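Local coordinates for ParM protein (Staphylococcus aureus, PDB 3JS6) that probably assembles into actin-like filaments that segregate plasmid DNA, as a member of the ParM branch of the actin ATPase superfamily, at residues V160-E173 and A319-L333. Residues are numbered along the deposited sequence; the frame is centred on the assembly and turned at random.
Sequences VAQPMGTLLDLNME and ADDSQFSNVRGYEKL
The carboxylate of Asp-169 meets the rim of the Arg-328 guanidinium, close to in plane with it at OD1, the two planes 50° apart; one face of the guanidinium lies over the backbone at the start of helix 325-333, at Phe-324 C and Ser-325 N, toward the rim. The pair forms a side-on salt bridge with two hydrogen bonds, from NE of Arg-328 to OD1 of Asp-169 (2.8 Å, 164°) and from NH2 to OD2. Ser-325 OG also donates to OD2, from the same face as NH2, while a hydrogen bond from Arg-328 NH1 to Asp-321 O ties the guanidinium to the loop ahead of the helix. The Tyr-330 ring has Asn-326 O above one face, near the rim, and meets Val-160 CG2 and Gly-165 CA obliquely.

Lys-332 runs past selenomethionine Met-172 in the opposite direction, its extended chain carrying NZ to the carbonyls at the end of helix 162-169. There Lys-332 NZ donates to Met-172 O at 2.7 Å, in the carbonyl plane, to Leu-168 O on a lone pair, and to Asp-169 O. A water links this ammonium to Asp-169 OD1. Leu-333 CD1 packs against Leu-168 CD1 and, tightly, against Val-160 CG1 (3.5 Å).

Between these groups helices 162-169 and 325-333 cross at 81°, their axes approaching to 6.7 Å. Gly-165 and Gly-329 meet at the crossing, their CA atoms 4.1 Å apart, and Gly-329 CA makes a CH···O contact to Gly-165 O. With Val-327 on strand 4-11 and Leu-167 on strand 293-297, this glycine-to-glycine crossing is consistent with the interdomain helix pair of the actin fold.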
ATOM      1  N   VAL A 160      -7.626   8.695  -4.313  1.00 20.74           N
ATOM      2  CA  VAL A 160      -8.236   9.128  -3.064  1.00 27.46           C
ATOM      3  C   VAL A 160      -7.196   9.155  -1.947  1.00 28.24           C
ATOM      4  O   VAL A 160      -6.031   8.809  -2.170  1.00 27.64           O
ATOM      5  CB  VAL A 160      -9.400   8.202  -2.638  1.00 26.64           C
ATOM      6  CG1 VAL A 160     -10.491   8.239  -3.701  1.00 28.77           C
ATOM      7  CG2 VAL A 160      -8.902   6.791  -2.398  1.00 31.15           C
ATOM      8  N   ALA A 161      -7.608   9.586  -0.757  1.00 26.03           N
ATOM      9  CA  ALA A 161      -6.700   9.588   0.403  1.00 32.58           C
ATOM     10  C   ALA A 161      -6.484   8.121   0.787  1.00 28.25           C
ATOM     11  O   ALA A 161      -7.427   7.331   0.788  1.00 34.87           O
ATOM     12  CB  ALA A 161      -7.331  10.356   1.569  1.00 36.79           C
ATOM     13  N   GLN A 162      -5.261   7.746   1.138  1.00 32.71           N
ATOM     14  CA  GLN A 162      -4.964   6.343   1.445  1.00 38.69           C
ATOM     15  C   GLN A 162      -5.861   5.618   2.437  1.00 36.98           C
ATOM     16  O   GLN A 162      -6.256   4.468   2.192  1.00 36.47           O
ATOM     17  CB  GLN A 162      -3.512   6.198   1.889  1.00 44.06           C
ATOM     18  CG  GLN A 162      -2.570   7.024   1.074  1.00 48.33           C
ATOM     19  CD  GLN A 162      -1.136   6.601   1.256  1.00 57.31           C
ATOM     20  OE1 GLN A 162      -0.673   6.373   2.384  1.00 50.43           O
ATOM     21  NE2 GLN A 162      -0.415   6.497   0.146  1.00 44.30           N
ATOM     22  N   PRO A 163      -6.181   6.258   3.579  1.00 29.02           N
ATOM     23  CA  PRO A 163      -7.046   5.583   4.554  1.00 36.80           C
ATOM     24  C   PRO A 163      -8.406   5.249   3.956  1.00 33.43           C
ATOM     25  O   PRO A 163      -9.092   4.362   4.454  1.00 30.16           O
ATOM     26  CB  PRO A 163      -7.164   6.599   5.703  1.00 30.91           C
ATOM     27  CG  PRO A 163      -5.897   7.401   5.592  1.00 34.57           C
ATOM     28  CD  PRO A 163      -5.741   7.573   4.083  1.00 38.29           C
HETATM   29  N   MSE A 164      -8.799   5.966   2.899  1.00 24.86           N
HETATM   30  CA  MSE A 164     -10.105   5.716   2.273  1.00 29.71           C
HETATM   31  C   MSE A 164     -10.166   4.352   1.585  1.00 26.95           C
HETATM   32  O   MSE A 164     -11.228   3.727   1.519  1.00 25.75           O
HETATM   33  CB  MSE A 164     -10.445   6.799   1.246  1.00 27.67           C
HETATM   34  CG  MSE A 164     -11.724   7.574   1.543  1.00 51.29           C
HETATM   35 SE   MSE A 164     -13.306   6.505   2.020  1.00 50.46          SE
HETATM   36  CE  MSE A 164     -14.488   8.001   2.418  1.00 58.23           C
ATOM     37  N   GLY A 165      -9.033   3.902   1.055  1.00 23.29           N
ATOM     38  CA  GLY A 165      -9.012   2.615   0.396  1.00 23.58           C
ATOM     39  C   GLY A 165      -9.355   1.548   1.411  1.00 21.49           C
ATOM     40  O   GLY A 165     -10.127   0.637   1.147  1.00 21.16           O
ATOM     41  N   THR A 166      -8.768   1.681   2.589  1.00 20.14           N
ATOM     42  CA  THR A 166      -8.995   0.750   3.681  1.00 24.93           C
ATOM     43  C   THR A 166     -10.466   0.768   4.105  1.00 21.22           C
ATOM     44  O   THR A 166     -11.089  -0.271   4.216  1.00 24.24           O
ATOM     45  CB  THR A 166      -8.066   1.111   4.865  1.00 23.25           C
ATOM     46  OG1 THR A 166      -6.703   0.935   4.450  1.00 36.03           O
ATOM     47  CG2 THR A 166      -8.330   0.219   6.066  1.00 27.63           C
ATOM     48  N   LEU A 167     -11.020   1.951   4.349  1.00 25.77           N
ATOM     49  CA  LEU A 167     -12.432   2.040   4.728  1.00 25.62           C
ATOM     50  C   LEU A 167     -13.353   1.383   3.685  1.00 26.22           C
ATOM     51  O   LEU A 167     -14.311   0.678   4.029  1.00 20.52           O
ATOM     52  CB  LEU A 167     -12.830   3.509   4.906  1.00 22.57           C
ATOM     53  CG  LEU A 167     -12.416   4.094   6.249  1.00 29.19           C
ATOM     54  CD1 LEU A 167     -12.638   5.594   6.268  1.00 39.31           C
ATOM     55  CD2 LEU A 167     -13.206   3.422   7.341  1.00 37.39           C
ATOM     56  N   LEU A 168     -13.063   1.642   2.414  1.00 21.62           N
ATOM     57  CA  LEU A 168     -13.850   1.116   1.301  1.00 24.70           C
ATOM     58  C   LEU A 168     -13.773  -0.402   1.151  1.00 25.00           C
ATOM     59  O   LEU A 168     -14.715  -1.033   0.661  1.00 24.38           O
ATOM     60  CB  LEU A 168     -13.413   1.790  -0.000  1.00 16.19           C
ATOM     61  CG  LEU A 168     -13.786   3.276  -0.093  1.00 21.38           C
ATOM     62  CD1 LEU A 168     -13.210   3.854  -1.407  1.00 27.28           C
ATOM     63  CD2 LEU A 168     -15.298   3.450  -0.038  1.00 24.03           C
ATOM     64  N   ASP A 169     -12.645  -0.981   1.554  1.00 19.60           N
ATOM     65  CA  ASP A 169     -12.448  -2.427   1.501  1.00 22.46           C
ATOM     66  C   ASP A 169     -13.545  -3.048   2.364  1.00 22.64           C
ATOM     67  O   ASP A 169     -14.143  -4.048   1.989  1.00 23.40           O
ATOM     68  CB  ASP A 169     -11.046  -2.760   2.078  1.00 23.65           C
ATOM     69  CG  ASP A 169     -10.755  -4.271   2.203  1.00 35.50           C
ATOM     70  OD1 ASP A 169     -11.153  -5.084   1.331  1.00 25.77           O
ATOM     71  OD2 ASP A 169     -10.063  -4.646   3.184  1.00 26.32           O
ATOM     72  N   LEU A 170     -13.822  -2.425   3.507  1.00 24.96           N
ATOM     73  CA  LEU A 170     -14.798  -2.946   4.459  1.00 19.68           C
ATOM     74  C   LEU A 170     -16.139  -2.225   4.519  1.00 22.53           C
ATOM     75  O   LEU A 170     -16.946  -2.501   5.400  1.00 24.26           O
ATOM     76  CB  LEU A 170     -14.191  -2.941   5.858  1.00 19.70           C
ATOM     77  CG  LEU A 170     -12.850  -3.690   5.932  1.00 19.45           C
ATOM     78  CD1 LEU A 170     -12.291  -3.608   7.332  1.00 23.46           C
ATOM     79  CD2 LEU A 170     -13.055  -5.141   5.523  1.00 25.81           C
ATOM     80  N   ASN A 171     -16.393  -1.289   3.620  1.00 18.23           N
ATOM     81  CA  ASN A 171     -17.681  -0.605   3.714  1.00 24.28           C
ATOM     82  C   ASN A 171     -18.342  -0.372   2.371  1.00 21.28           C
ATOM     83  O   ASN A 171     -19.155   0.549   2.220  1.00 23.10           O
ATOM     84  CB  ASN A 171     -17.505   0.713   4.462  1.00 23.85           C
ATOM     85  CG  ASN A 171     -17.294   0.503   5.941  1.00 30.82           C
ATOM     86  OD1 ASN A 171     -18.251   0.326   6.695  1.00 27.45           O
ATOM     87  ND2 ASN A 171     -16.035   0.497   6.363  1.00 23.70           N
HETATM   88  N   MSE A 172     -17.997  -1.228   1.413  1.00 18.80           N
HETATM   89  CA  MSE A 172     -18.549  -1.111   0.071  1.00 22.46           C
HETATM   90  C   MSE A 172     -18.680  -2.418  -0.692  1.00 23.11           C
HETATM   91  O   MSE A 172     -17.744  -3.231  -0.756  1.00 22.28           O
HETATM   92  CB  MSE A 172     -17.694  -0.129  -0.742  1.00 17.68           C
HETATM   93  CG  MSE A 172     -18.114   0.043  -2.172  1.00 25.16           C
HETATM   94 SE   MSE A 172     -17.017   1.409  -3.053  1.00 35.92          SE
HETATM   95  CE  MSE A 172     -17.979   1.409  -4.719  1.00 28.86           C
ATOM     96  N   GLU A 173     -19.851  -2.614  -1.298  1.00 20.37           N
ATOM     97  CA  GLU A 173     -20.083  -3.811  -2.090  1.00 28.12           C
ATOM     98  C   GLU A 173     -21.007  -3.403  -3.237  1.00 29.46           C
ATOM     99  O   GLU A 173     -21.848  -2.503  -3.087  1.00 25.06           O
ATOM    100  CB  GLU A 173     -20.744  -4.886  -1.227  1.00 29.20           C
ATOM    101  CG  GLU A 173     -20.034  -6.237  -1.223  1.00 43.34           C
ATOM    102  CD  GLU A 173     -18.569  -6.162  -0.770  1.00 57.63           C
ATOM    103  OE1 GLU A 173     -17.692  -5.890  -1.625  1.00 62.35           O
ATOM    104  OE2 GLU A 173     -18.289  -6.371   0.435  1.00 50.18           O
ATOM    105  N   ALA A 319      -9.465  -6.827   8.490  1.00 24.34           N
ATOM    106  CA  ALA A 319      -9.684  -7.517   7.220  1.00 26.25           C
ATOM    107  C   ALA A 319      -8.552  -8.531   7.040  1.00 30.78           C
ATOM    108  O   ALA A 319      -7.486  -8.368   7.632  1.00 37.46           O
ATOM    109  CB  ALA A 319      -9.660  -6.507   6.061  1.00 32.30           C
ATOM    110  N   ASP A 320      -8.766  -9.576   6.237  1.00 37.20           N
ATOM    111  CA  ASP A 320      -7.692 -10.551   5.976  1.00 35.15           C
ATOM    112  C   ASP A 320      -6.711  -9.885   5.009  1.00 35.74           C
ATOM    113  O   ASP A 320      -7.101  -9.008   4.251  1.00 38.60           O
ATOM    114  CB  ASP A 320      -8.229 -11.825   5.316  1.00 43.12           C
ATOM    115  CG  ASP A 320      -8.786 -12.823   6.321  1.00 54.35           C
ATOM    116  OD1 ASP A 320      -8.064 -13.182   7.279  1.00 50.71           O
ATOM    117  OD2 ASP A 320      -9.946 -13.256   6.139  1.00 57.08           O
ATOM    118  N   ASP A 321      -5.452 -10.316   5.023  1.00 35.55           N
ATOM    119  CA  ASP A 321      -4.418  -9.741   4.166  1.00 35.41           C
ATOM    120  C   ASP A 321      -4.469  -8.225   4.198  1.00 36.79           C
ATOM    121  O   ASP A 321      -4.681  -7.589   3.162  1.00 36.46           O
ATOM    122  CB  ASP A 321      -4.566 -10.214   2.724  1.00 39.68           C
ATOM    123  CG  ASP A 321      -3.732 -11.444   2.425  1.00 57.93           C
ATOM    124  OD1 ASP A 321      -4.042 -12.521   2.979  1.00 63.48           O
ATOM    125  OD2 ASP A 321      -2.760 -11.333   1.636  1.00 63.40           O
ATOM    126  N   SER A 322      -4.280  -7.660   5.388  1.00 31.74           N
ATOM    127  CA  SER A 322      -4.296  -6.213   5.583  1.00 31.02           C
ATOM    128  C   SER A 322      -3.380  -5.477   4.595  1.00 19.77           C
ATOM    129  O   SER A 322      -3.622  -4.317   4.272  1.00 20.69           O
ATOM    130  CB  SER A 322      -3.874  -5.861   7.017  1.00 28.19           C
ATOM    131  OG  SER A 322      -4.800  -6.338   7.975  1.00 39.10           O
ATOM    132  N   GLN A 323      -2.336  -6.137   4.111  1.00 23.54           N
ATOM    133  CA  GLN A 323      -1.432  -5.481   3.172  1.00 29.01           C
ATOM    134  C   GLN A 323      -2.166  -5.077   1.889  1.00 23.21           C
ATOM    135  O   GLN A 323      -1.832  -4.066   1.273  1.00 25.45           O
ATOM    136  CB  GLN A 323      -0.248  -6.402   2.831  1.00 40.13           C
ATOM    137  CG  GLN A 323      -0.677  -7.768   2.307  1.00 52.13           C
ATOM    138  CD  GLN A 323       0.441  -8.806   2.296  1.00 53.75           C
ATOM    139  OE1 GLN A 323       0.188  -9.999   2.081  1.00 51.54           O
ATOM    140  NE2 GLN A 323       1.678  -8.358   2.520  1.00 44.78           N
ATOM    141  N   PHE A 324      -3.166  -5.853   1.493  1.00 20.52           N
ATOM    142  CA  PHE A 324      -3.922  -5.534   0.282  1.00 21.54           C
ATOM    143  C   PHE A 324      -5.238  -4.735   0.472  1.00 27.04           C
ATOM    144  O   PHE A 324      -5.969  -4.470  -0.502  1.00 18.91           O
ATOM    145  CB  PHE A 324      -4.178  -6.829  -0.485  1.00 21.65           C
ATOM    146  CG  PHE A 324      -2.916  -7.448  -1.055  1.00 22.94           C
ATOM    147  CD1 PHE A 324      -2.327  -8.561  -0.454  1.00 29.18           C
ATOM    148  CD2 PHE A 324      -2.304  -6.883  -2.166  1.00 23.52           C
ATOM    149  CE1 PHE A 324      -1.127  -9.109  -0.960  1.00 32.83           C
ATOM    150  CE2 PHE A 324      -1.103  -7.417  -2.685  1.00 29.04           C
ATOM    151  CZ  PHE A 324      -0.517  -8.533  -2.076  1.00 30.73           C
ATOM    152  N   SER A 325      -5.535  -4.349   1.708  1.00 24.25           N
ATOM    153  CA  SER A 325      -6.761  -3.594   2.000  1.00 27.51           C
ATOM    154  C   SER A 325      -6.930  -2.338   1.161  1.00 28.21           C
ATOM    155  O   SER A 325      -8.007  -2.111   0.609  1.00 27.42           O
ATOM    156  CB  SER A 325      -6.832  -3.193   3.482  1.00 25.95           C
ATOM    157  OG  SER A 325      -7.453  -4.201   4.257  1.00 50.65           O
ATOM    158  N   ASN A 326      -5.887  -1.510   1.088  1.00 24.58           N
ATOM    159  CA  ASN A 326      -5.967  -0.278   0.294  1.00 22.20           C
ATOM    160  C   ASN A 326      -6.292  -0.606  -1.165  1.00 26.51           C
ATOM    161  O   ASN A 326      -7.221  -0.043  -1.746  1.00 22.12           O
ATOM    162  CB  ASN A 326      -4.639   0.496   0.341  1.00 22.14           C
ATOM    163  CG  ASN A 326      -4.486   1.354   1.612  1.00 26.31           C
ATOM    164  OD1 ASN A 326      -3.377   1.745   1.984  1.00 33.34           O
ATOM    165  ND2 ASN A 326      -5.591   1.655   2.257  1.00 26.74           N
ATOM    166  N   VAL A 327      -5.527  -1.528  -1.753  1.00 20.55           N
ATOM    167  CA  VAL A 327      -5.751  -1.893  -3.143  1.00 24.56           C
ATOM    168  C   VAL A 327      -7.155  -2.449  -3.401  1.00 21.61           C
ATOM    169  O   VAL A 327      -7.753  -2.139  -4.426  1.00 21.49           O
ATOM    170  CB  VAL A 327      -4.665  -2.889  -3.601  1.00 32.87           C
ATOM    171  CG1 VAL A 327      -5.109  -3.627  -4.829  1.00 47.98           C
ATOM    172  CG2 VAL A 327      -3.388  -2.121  -3.905  1.00 37.41           C
ATOM    173  N   ARG A 328      -7.675  -3.280  -2.497  1.00 19.78           N
ATOM    174  CA  ARG A 328      -9.017  -3.823  -2.687  1.00 18.53           C
ATOM    175  C   ARG A 328     -10.006  -2.675  -2.631  1.00 21.08           C
ATOM    176  O   ARG A 328     -11.023  -2.715  -3.305  1.00 21.30           O
ATOM    177  CB  ARG A 328      -9.393  -4.865  -1.608  1.00 16.28           C
ATOM    178  CG  ARG A 328      -8.585  -6.204  -1.674  1.00 26.19           C
ATOM    179  CD  ARG A 328      -9.154  -7.272  -0.726  1.00 32.81           C
ATOM    180  NE  ARG A 328      -9.092  -6.892   0.682  1.00 37.69           N
ATOM    181  CZ  ARG A 328      -8.112  -7.163   1.539  1.00 33.26           C
ATOM    182  NH1 ARG A 328      -7.041  -7.851   1.178  1.00 28.24           N
ATOM    183  NH2 ARG A 328      -8.204  -6.711   2.776  1.00 28.82           N
ATOM    184  N   GLY A 329      -9.716  -1.651  -1.827  1.00 18.05           N
ATOM    185  CA  GLY A 329     -10.627  -0.520  -1.749  1.00 19.53           C
ATOM    186  C   GLY A 329     -10.555   0.324  -3.012  1.00 20.66           C
ATOM    187  O   GLY A 329     -11.589   0.736  -3.553  1.00 22.32           O
ATOM    188  N   TYR A 330      -9.342   0.598  -3.484  1.00 21.37           N
ATOM    189  CA  TYR A 330      -9.161   1.400  -4.699  1.00 17.31           C
ATOM    190  C   TYR A 330      -9.786   0.669  -5.887  1.00 20.78           C
ATOM    191  O   TYR A 330     -10.364   1.298  -6.775  1.00 22.37           O
ATOM    192  CB  TYR A 330      -7.672   1.625  -5.024  1.00 22.46           C
ATOM    193  CG  TYR A 330      -6.847   2.289  -3.938  1.00 19.30           C
ATOM    194  CD1 TYR A 330      -5.462   2.095  -3.892  1.00 21.22           C
ATOM    195  CD2 TYR A 330      -7.437   3.121  -2.980  1.00 15.82           C
ATOM    196  CE1 TYR A 330      -4.665   2.710  -2.925  1.00 15.28           C
ATOM    197  CE2 TYR A 330      -6.649   3.748  -1.998  1.00 24.08           C
ATOM    198  CZ  TYR A 330      -5.264   3.536  -1.984  1.00 26.86           C
ATOM    199  OH  TYR A 330      -4.464   4.150  -1.042  1.00 25.96           O
ATOM    200  N   GLU A 331      -9.670  -0.658  -5.908  1.00 20.27           N
ATOM    201  CA  GLU A 331     -10.228  -1.435  -7.024  1.00 19.30           C
ATOM    202  C   GLU A 331     -11.733  -1.207  -7.187  1.00 24.23           C
ATOM    203  O   GLU A 331     -12.230  -1.100  -8.310  1.00 23.01           O
ATOM    204  CB  GLU A 331      -9.943  -2.913  -6.830  1.00 23.55           C
ATOM    205  CG  GLU A 331     -10.528  -3.797  -7.907  1.00 22.21           C
ATOM    206  CD  GLU A 331     -10.090  -5.244  -7.750  1.00 32.95           C
ATOM    207  OE1 GLU A 331     -10.309  -5.817  -6.660  1.00 39.89           O
ATOM    208  OE2 GLU A 331      -9.526  -5.806  -8.717  1.00 31.44           O
ATOM    209  N   LYS A 332     -12.455  -1.118  -6.075  1.00 19.55           N
ATOM    210  CA  LYS A 332     -13.897  -0.868  -6.143  1.00 22.92           C
ATOM    211  C   LYS A 332     -14.199   0.481  -6.824  1.00 24.67           C
ATOM    212  O   LYS A 332     -15.120   0.584  -7.633  1.00 23.35           O
ATOM    213  CB  LYS A 332     -14.508  -0.938  -4.741  1.00 20.10           C
ATOM    214  CG  LYS A 332     -14.433  -2.353  -4.157  1.00 23.09           C
ATOM    215  CD  LYS A 332     -14.762  -2.370  -2.670  1.00 25.19           C
ATOM    216  CE  LYS A 332     -14.636  -3.772  -2.102  1.00 24.70           C
ATOM    217  NZ  LYS A 332     -15.063  -3.796  -0.666  1.00 27.58           N
ATOM    218  N   LEU A 333     -13.426   1.509  -6.504  1.00 20.89           N
ATOM    219  CA  LEU A 333     -13.615   2.822  -7.119  1.00 18.69           C
ATOM    220  C   LEU A 333     -13.223   2.730  -8.596  1.00 24.11           C
ATOM    221  O   LEU A 333     -13.795   3.415  -9.454  1.00 23.98           O
ATOM    222  CB  LEU A 333     -12.733   3.879  -6.419  1.00 25.89           C
ATOM    223  CG  LEU A 333     -13.081   4.223  -4.960  1.00 17.97           C
ATOM    224  CD1 LEU A 333     -12.099   5.254  -4.423  1.00 25.46           C
ATOM    225  CD2 LEU A 333     -14.515   4.787  -4.894  1.00 24.47           C
TER
HETATM  226  O   HOH W   1     -13.144  -5.685  -0.132  1.00 31.46           O